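Local coordinates for glycoside hydrolase family 61 (Trichoderma reesei QM6a, PDB 5O2X), which probably cleaves crystalline polysaccharides such as cellulose oxidatively, as a copper-dependent lytic polysaccharide monooxygenase of family AA9, at residues Val8-Trp13 / Ala71-Leu76; Val91-Asn96 / Phe111-Gly116. All blocks are in the same frame, centred on the assembly; numbering follows the deposited sequence.

Contact 1 (Val8-Trp13 / Ala71-Leu76). With MAN (alpha-D-mannopyranose), chain N; MAN (alpha-D-mannopyranose), chain P; MAN (alpha-D-mannopyranose), chain O.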
# COMPACT_ATOMS: atom_id res chain seq x y z
N VAL A 8 -7.65 7.88 6.19
CA VAL A 8 -8.53 9.07 6.27
C VAL A 8 -8.83 9.49 4.85
O VAL A 8 -7.92 9.86 4.09
CB VAL A 8 -7.91 10.19 7.08
CG1 VAL A 8 -8.87 11.34 7.23
CG2 VAL A 8 -7.43 9.69 8.45
N ILE A 9 -10.11 9.41 4.47
CA ILE A 9 -10.53 9.59 3.07
C ILE A 9 -11.30 10.89 3.00
O ILE A 9 -12.42 10.99 3.57
CB ILE A 9 -11.40 8.41 2.60
CG1 ILE A 9 -10.69 7.07 2.86
CG2 ILE A 9 -11.79 8.62 1.13
CD1 ILE A 9 -11.42 5.85 2.37
N ASN A 10 -10.71 11.92 2.42
CA ASN A 10 -11.37 13.25 2.47
C ASN A 10 -11.87 13.62 3.80
O ASN A 10 -12.99 14.10 3.96
CB ASN A 10 -12.54 13.41 1.53
CG ASN A 10 -12.16 13.31 0.14
OD1 ASN A 10 -10.99 13.21 -0.24
ND2 ASN A 10 -13.18 13.41 -0.69
N GLY A 11 -11.02 13.40 4.80
CA GLY A 11 -11.38 13.78 6.14
C GLY A 11 -12.15 12.78 6.99
O GLY A 11 -12.43 13.04 8.17
N VAL A 12 -12.52 11.64 6.40
CA VAL A 12 -13.32 10.62 7.08
C VAL A 12 -12.38 9.49 7.51
O VAL A 12 -11.77 8.83 6.67
CB VAL A 12 -14.44 10.11 6.17
CG1 VAL A 12 -15.20 8.99 6.84
CG2 VAL A 12 -15.37 11.21 5.73
N TRP A 13 -12.27 9.30 8.81
CA TRP A 13 -11.38 8.34 9.41
C TRP A 13 -12.05 6.94 9.44
O TRP A 13 -13.19 6.82 9.90
CB TRP A 13 -11.12 8.79 10.85
CG TRP A 13 -10.06 8.08 11.66
CD1 TRP A 13 -8.82 8.53 11.92
CD2 TRP A 13 -10.21 6.88 12.43
NE1 TRP A 13 -8.18 7.69 12.78
CE2 TRP A 13 -9.01 6.69 13.16
CE3 TRP A 13 -11.26 5.99 12.65
CZ2 TRP A 13 -8.84 5.59 14.06
CZ3 TRP A 13 -11.08 4.94 13.57
CH2 TRP A 13 -9.90 4.78 14.23
N ALA A 71 -14.14 8.83 -7.13
CA ALA A 71 -12.99 9.05 -7.93
C ALA A 71 -12.53 10.50 -7.75
O ALA A 71 -13.34 11.41 -7.71
CB ALA A 71 -13.30 8.77 -9.39
N GLY A 72 -11.22 10.69 -7.56
CA GLY A 72 -10.64 11.99 -7.26
C GLY A 72 -10.36 12.22 -5.78
O GLY A 72 -9.62 13.12 -5.45
N ASP A 73 -10.95 11.41 -4.91
CA ASP A 73 -10.73 11.56 -3.47
C ASP A 73 -9.28 11.20 -3.12
O ASP A 73 -8.64 10.38 -3.79
CB ASP A 73 -11.66 10.58 -2.67
CG ASP A 73 -13.12 10.97 -2.64
OD1 ASP A 73 -13.43 12.09 -3.12
OD2 ASP A 73 -13.94 10.16 -2.09
N THR A 74 -8.78 11.83 -2.05
CA THR A 74 -7.47 11.46 -1.56
C THR A 74 -7.62 10.63 -0.29
O THR A 74 -8.55 10.78 0.50
CB THR A 74 -6.50 12.60 -1.32
OG1 THR A 74 -6.85 13.29 -0.17
CG2 THR A 74 -6.26 13.41 -2.56
N ILE A 75 -6.69 9.69 -0.15
CA ILE A 75 -6.66 8.76 0.98
C ILE A 75 -5.30 8.92 1.66
O ILE A 75 -4.25 8.80 1.03
CB ILE A 75 -6.85 7.31 0.49
CG1 ILE A 75 -8.20 7.19 -0.23
CG2 ILE A 75 -6.74 6.35 1.69
CD1 ILE A 75 -8.53 5.80 -0.71
N LEU A 76 -5.37 9.19 2.95
CA LEU A 76 -4.20 9.30 3.83
C LEU A 76 -4.05 8.00 4.59
O LEU A 76 -5.01 7.50 5.21
CB LEU A 76 -4.38 10.51 4.77
CG LEU A 76 -3.27 10.70 5.80
CD1 LEU A 76 -3.11 12.15 6.08
CD2 LEU A 76 -3.55 9.89 7.09
C1 MAN N . -6.73 16.07 4.77
C2 MAN N . -7.84 15.04 4.65
C3 MAN N . -7.25 13.68 4.21
C4 MAN N . -6.48 13.87 2.92
C5 MAN N . -5.40 14.92 3.15
C6 MAN N . -4.62 15.25 1.91
O2 MAN N . -8.82 15.45 3.72
O3 MAN N . -8.31 12.74 4.07
O4 MAN N . -5.91 12.63 2.53
O5 MAN N . -5.96 16.15 3.58
O6 MAN N . -5.51 15.58 0.82
C1 MAN P . -14.03 9.68 14.73
C2 MAN P . -13.31 11.00 14.82
C3 MAN P . -11.84 10.67 14.51
C4 MAN P . -11.29 9.56 15.38
C5 MAN P . -12.15 8.34 15.29
C6 MAN P . -11.67 7.24 16.23
O2 MAN P . -13.54 11.52 16.13
O3 MAN P . -11.08 11.82 14.79
O4 MAN P . -9.93 9.25 15.15
O5 MAN P . -13.45 8.75 15.64
O6 MAN P . -12.73 6.28 16.36
C1 MAN O . -15.15 16.94 8.38
C2 MAN O . -15.83 16.05 7.36
C3 MAN O . -14.90 15.92 6.14
C4 MAN O . -14.52 17.31 5.58
C5 MAN O . -13.98 18.22 6.68
C6 MAN O . -13.76 19.66 6.24
O2 MAN O . -17.11 16.61 6.98
O3 MAN O . -15.49 15.10 5.16
O4 MAN O . -13.50 17.15 4.58
O5 MAN O . -14.89 18.20 7.79
O6 MAN O . -15.05 20.26 6.16
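Antiparallel pairing of V8 and I9 with L76 and I75 joins two neighbouring strands, 3-9 and 74-80, of the five-stranded sheet, next to a hairpin turn where three mannoses gather. V8 and L76 exchange two backbone hydrogen bonds; beyond the non-hydrogen-bonded pair of I9 and I75, N10 N donates to T74 O. I9 and I75 point the same way, side by side, with their CG1 atoms 4.0 Å apart. In the conformer modelled here, chi1 of -64° sets N10 CG beside the backbone N. Its OD1 accepts from T74 N at 3.2 Å, and ND2 may bond weakly to D73 OD1; D73 OD2 is held by K70 N. One mannose bridges the segments: its O3 accepts a hydrogen bond from G11 N, and T74 OG1 pairs with its O6 at 2.8 Å and its O4. A second mannose covers one face of the W13 indole, its O4 3.2 Å from the ring plane and displaced from the ring centre. An alanine at W13 would probably leave that sugar without its aromatic platform and open a gap beside N5 and A239. Residues I9 to V12 form a type I' turn, the tight connection of a two-residue beta hairpin.

Contact 2 (Val91-Asn96 / Phe111-Gly116); sequences VDYLAN and FFKIDG
Strands 91-96 and 111-116 run antiparallel, their N-to-C directions 140° apart and their axes approaching to 4.4 Å. L94 and F112 form a hydrogen-bonded pair, L94 N to F112 O at 2.9 Å and F112 N to L94 O at 2.8 Å. I114 and D115 both face D92 in a classic beta bulge: D92 O accepts hydrogen bonds from I114 N at 2.8 Å and, weakly, from D115 N, shifting the register by one. The paired strands belong to the mixed sheet of the AA9 beta-sandwich, where strand 151-161 also flanks 91-96. F112 CG lies between its backbone N and carbonyl carbon (chi1 54°), and the ring turns one face to L94 O, 3.3 Å above the plane. L94 CB makes a CH-pi contact over the F112 ring face. On the face carrying V91, Y93 and K113, A95 CB makes a CH-pi contact with the F111 ring, 3.9 Å from its centroid. K113 CG lies over one face of the Y93 ring and CE 3.4 Å from Y93 OH, which bonds to Y199 OH; NZ bonds to P222 O. D92 OD2 and D115 OD1 are 2.5 Å apart, so one acid probably holds a proton; D92 OD1 bonds to H157 ND1 and D115 OD2 to W140 NE1.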
# COMPACT_ATOMS: atom_id res chain seq x y z
N VAL A 91 4.75 2.70 -2.80
CA VAL A 91 3.94 2.49 -3.99
C VAL A 91 2.52 2.18 -3.57
O VAL A 91 2.23 1.69 -2.48
CB VAL A 91 4.51 1.32 -4.85
CG1 VAL A 91 5.83 1.71 -5.50
CG2 VAL A 91 4.63 0.03 -4.07
N ASP A 92 1.60 2.43 -4.52
CA ASP A 92 0.19 2.11 -4.32
C ASP A 92 -0.38 1.52 -5.59
O ASP A 92 -0.08 2.00 -6.70
CB ASP A 92 -0.66 3.35 -3.97
CG ASP A 92 -0.30 3.88 -2.61
OD1 ASP A 92 -0.90 3.44 -1.61
OD2 ASP A 92 0.62 4.76 -2.50
N TYR A 93 -1.23 0.51 -5.41
CA TYR A 93 -1.89 -0.17 -6.50
C TYR A 93 -3.38 -0.27 -6.20
O TYR A 93 -3.82 -0.26 -5.05
CB TYR A 93 -1.40 -1.62 -6.65
CG TYR A 93 0.08 -1.79 -6.86
CD1 TYR A 93 0.97 -1.82 -5.79
CD2 TYR A 93 0.59 -1.98 -8.13
CE1 TYR A 93 2.32 -2.02 -5.97
CE2 TYR A 93 1.96 -2.20 -8.32
CZ TYR A 93 2.82 -2.22 -7.26
OH TYR A 93 4.14 -2.45 -7.49
N LEU A 94 -4.15 -0.44 -7.29
CA LEU A 94 -5.54 -0.86 -7.20
C LEU A 94 -5.71 -2.16 -7.99
O LEU A 94 -5.02 -2.36 -9.01
CB LEU A 94 -6.50 0.17 -7.77
CG LEU A 94 -6.57 1.48 -7.01
CD1 LEU A 94 -7.37 2.51 -7.77
CD2 LEU A 94 -7.20 1.32 -5.65
N ALA A 95 -6.67 -2.99 -7.59
CA ALA A 95 -7.05 -4.15 -8.38
C ALA A 95 -8.55 -4.26 -8.32
O ALA A 95 -9.16 -4.23 -7.24
CB ALA A 95 -6.45 -5.46 -7.87
N ASN A 96 -9.20 -4.42 -9.48
CA ASN A 96 -10.64 -4.57 -9.52
C ASN A 96 -11.05 -5.92 -8.90
O ASN A 96 -10.47 -6.96 -9.22
CB ASN A 96 -11.09 -4.49 -10.98
CG ASN A 96 -12.55 -4.12 -11.11
OD1 ASN A 96 -13.43 -4.73 -10.49
ND2 ASN A 96 -12.82 -3.06 -11.88
N PHE A 111 -3.18 -6.06 -10.22
CA PHE A 111 -2.87 -4.76 -9.67
C PHE A 111 -2.29 -3.83 -10.72
O PHE A 111 -1.33 -4.18 -11.42
CB PHE A 111 -1.85 -4.91 -8.54
CG PHE A 111 -2.40 -5.63 -7.35
CD1 PHE A 111 -3.20 -4.97 -6.43
CD2 PHE A 111 -2.17 -6.98 -7.16
CE1 PHE A 111 -3.76 -5.62 -5.34
CE2 PHE A 111 -2.74 -7.65 -6.09
CZ PHE A 111 -3.51 -6.97 -5.16
N PHE A 112 -2.84 -2.61 -10.80
CA PHE A 112 -2.25 -1.53 -11.58
C PHE A 112 -1.75 -0.46 -10.60
O PHE A 112 -2.37 -0.18 -9.58
CB PHE A 112 -3.22 -0.97 -12.64
CG PHE A 112 -4.57 -0.53 -12.13
CD1 PHE A 112 -5.64 -1.43 -12.08
CD2 PHE A 112 -4.80 0.77 -11.75
CE1 PHE A 112 -6.87 -1.02 -11.66
CE2 PHE A 112 -6.05 1.18 -11.35
CZ PHE A 112 -7.10 0.29 -11.29
N LYS A 113 -0.59 0.11 -10.94
CA LYS A 113 0.08 1.04 -10.04
C LYS A 113 -0.44 2.45 -10.23
O LYS A 113 -0.38 3.00 -11.35
CB LYS A 113 1.59 0.99 -10.28
CG LYS A 113 2.39 1.80 -9.28
CD LYS A 113 3.88 1.83 -9.55
CE LYS A 113 4.58 0.55 -9.12
NZ LYS A 113 5.95 0.50 -9.71
N ILE A 114 -0.93 3.05 -9.15
CA ILE A 114 -1.43 4.42 -9.20
C ILE A 114 -0.48 5.47 -8.64
O ILE A 114 -0.67 6.64 -8.96
CB ILE A 114 -2.85 4.55 -8.58
CG1 ILE A 114 -2.89 4.23 -7.10
CG2 ILE A 114 -3.84 3.72 -9.39
CD1 ILE A 114 -4.19 4.65 -6.43
N ASP A 115 0.54 5.09 -7.87
CA ASP A 115 1.60 6.03 -7.53
C ASP A 115 2.83 5.24 -7.18
O ASP A 115 2.82 4.01 -7.00
CB ASP A 115 1.21 7.08 -6.45
CG ASP A 115 1.35 6.64 -5.02
OD1 ASP A 115 1.40 5.42 -4.77
OD2 ASP A 115 1.39 7.54 -4.14
N GLY A 116 3.97 5.95 -7.11
CA GLY A 116 5.21 5.32 -6.73
C GLY A 116 6.31 6.34 -6.67
O GLY A 116 6.58 7.03 -7.66

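How the contacts relate
The two contacts lie in different sheets of the same AA9 domain: contact 1 in the five-stranded sheet, contact 2 in the seven-stranded one. Their centres are 16 Å apart and their nearest atoms about 7 Å, without touching. Along the chain they come in series, contact 1 closing before contact 2 opens; the connection between strands 74-80 and 90-96, which includes the copper ligand H86, carries the chain from one sheet to the other. Strand 139-143, at the edge of the five-stranded sheet beside 74-80, links the two: its V142 touches I75 of contact 1 and D92, I114 and D115 of contact 2. The buried core between the sheets is thus partly shared by both contacts.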